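Local atomic coordinates of tRNA nucleotidyl transferase-related protein (Thermotoga maritima, PDB entry 3H38), a protein that probably builds or repairs the CCA end of tRNA as a nucleotidyltransferase that uses CTP and ATP with magnesium. Residues 219-222 and 223-226. Residues are numbered along the deposited sequence; the frame is centred on the assembly and turned at random.
Sequences QELE and KILE
The last two turns of helix 214-225, in a region of the chain that probably takes part in RNA binding, bring Gln-219 and Glu-220 to Lys-223 at i to i+4 and i to i+3 spacing. Four successive backbone bonds hold the turns together; the straightest runs from Ile-224 N to Glu-220 O (3.0 Å, N-H...O angle 172°), while the bond from Glu-226 N to Glu-222 O is more bent. Lys-223 suits its place because a long, flexible chain can run back along the helix: extended beyond CG (chi3 174°), it lies alongside both partners and points the same way as they do. Its NZ donates to the amide oxygen OE1 of Gln-219 at 3.0 Å, approaching from 32° off the carbonyl plane. The same NZ forms a looser salt bridge with OE2 of Glu-220, 3.5 Å away. This carboxylate also has stronger partners on helix 177-187: OE1 pairs with Arg-183 and OE2 with Arg-180, both seen to bind CTP and ATP in this protein. On the buried flank, branched apolar residues fill the space toward neighbouring helices; Leu-221 CD1 touches Ile-224 CD1 at 4.2 Å, Leu-221 also reaches Leu-179, and Ile-224 packs on Met-237 of helix 230-239. A methionine in place of Lys-223 would probably leave Gln-219 OE1 without this donor and its amide freer to turn, and Glu-220 with one positive neighbour fewer. Three cationic groups around one buried carboxylate should favour its ionised form, and Glu-220 is thus likely to act as a second-shell residue, helping to position Arg-180 and Arg-183 for the incoming nucleotide.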
loop_
_atom_site.group_PDB
_atom_site.type_symbol
_atom_site.label_atom_id
_atom_site.label_comp_id
_atom_site.label_asym_id
_atom_site.label_seq_id
_atom_site.Cartn_x
_atom_site.Cartn_y
_atom_site.Cartn_z
ATOM N N GLN A 219 1.156 -2.437 7.741
ATOM C CA GLN A 219 1.298 -1.145 7.148
ATOM C C GLN A 219 2.415 -1.122 6.114
ATOM O O GLN A 219 2.302 -0.433 5.096
ATOM C CB GLN A 219 1.521 -0.073 8.206
ATOM C CG GLN A 219 1.615 1.294 7.561
ATOM C CD GLN A 219 2.744 2.128 8.123
ATOM O OE1 GLN A 219 3.826 2.228 7.520
ATOM N NE2 GLN A 219 2.509 2.729 9.292
ATOM N N GLU A 220 3.493 -1.861 6.358
ATOM C CA GLU A 220 4.554 -1.937 5.359
ATOM C C GLU A 220 4.050 -2.764 4.168
ATOM O O GLU A 220 4.480 -2.587 3.024
ATOM C CB GLU A 220 5.836 -2.526 5.952
ATOM C CG GLU A 220 6.580 -1.581 6.921
ATOM C CD GLU A 220 6.936 -0.211 6.319
ATOM O OE1 GLU A 220 7.304 -0.155 5.133
ATOM O OE2 GLU A 220 6.848 0.815 7.033
ATOM N N LEU A 221 3.106 -3.654 4.447
ATOM C CA LEU A 221 2.488 -4.441 3.396
ATOM C C LEU A 221 1.615 -3.589 2.498
ATOM O O LEU A 221 1.733 -3.672 1.284
ATOM C CB LEU A 221 1.682 -5.595 3.981
ATOM C CG LEU A 221 2.125 -7.027 3.655
ATOM C CD1 LEU A 221 3.502 -7.098 3.020
ATOM C CD2 LEU A 221 2.051 -7.918 4.903
ATOM N N GLU A 222 0.732 -2.778 3.076
ATOM C CA GLU A 222 -0.116 -1.940 2.231
ATOM C C GLU A 222 0.785 -1.062 1.371
ATOM O O GLU A 222 0.525 -0.817 0.189
ATOM C CB GLU A 222 -1.093 -1.112 3.072
ATOM C CG GLU A 222 -2.246 -1.930 3.643
ATOM C CD GLU A 222 -2.658 -1.520 5.048
ATOM O OE1 GLU A 222 -1.831 -0.912 5.779
ATOM O OE2 GLU A 222 -3.813 -1.825 5.435
ATOM N N LYS A 223 1.857 -0.592 1.955
ATOM C CA LYS A 223 2.775 0.282 1.279
ATOM C C LYS A 223 3.439 -0.374 0.100
ATOM O O LYS A 223 3.479 0.184 -0.957
ATOM C CB LYS A 223 3.833 0.732 2.257
ATOM C CG LYS A 223 3.986 2.176 2.440
ATOM C CD LYS A 223 4.452 2.342 3.832
ATOM C CE LYS A 223 4.797 3.734 4.181
ATOM N NZ LYS A 223 5.529 3.719 5.476
ATOM N N ILE A 224 3.915 -1.584 0.273
ATOM C CA ILE A 224 4.302 -2.404 -0.880
ATOM C C ILE A 224 3.194 -2.465 -1.950
ATOM O O ILE A 224 3.460 -2.294 -3.142
ATOM C CB ILE A 224 4.645 -3.841 -0.485
ATOM C CG1 ILE A 224 6.119 -3.938 -0.098
ATOM C CG2 ILE A 224 4.368 -4.779 -1.654
ATOM C CD1 ILE A 224 6.450 -5.216 0.623
ATOM N N LEU A 225 1.951 -2.683 -1.525
ATOM C CA LEU A 225 0.866 -2.854 -2.487
ATOM C C LEU A 225 0.632 -1.605 -3.309
ATOM O O LEU A 225 0.228 -1.688 -4.461
ATOM C CB LEU A 225 -0.423 -3.308 -1.790
ATOM C CG LEU A 225 -0.138 -4.644 -1.097
ATOM C CD1 LEU A 225 -1.374 -5.351 -0.542
ATOM C CD2 LEU A 225 0.629 -5.536 -2.060
ATOM N N GLU A 226 0.922 -0.465 -2.740
ATOM C CA GLU A 226 0.728 0.764 -3.447
ATOM C C GLU A 226 1.938 1.160 -4.254
ATOM O O GLU A 226 1.930 2.175 -4.867
ATOM C CB GLU A 226 0.346 1.903 -2.491
ATOM C CG GLU A 226 -0.985 1.794 -1.795
ATOM C CD GLU A 226 -2.011 1.003 -2.555
ATOM O OE1 GLU A 226 -2.503 0.006 -2.022
ATOM O OE2 GLU A 226 -2.349 1.395 -3.672
#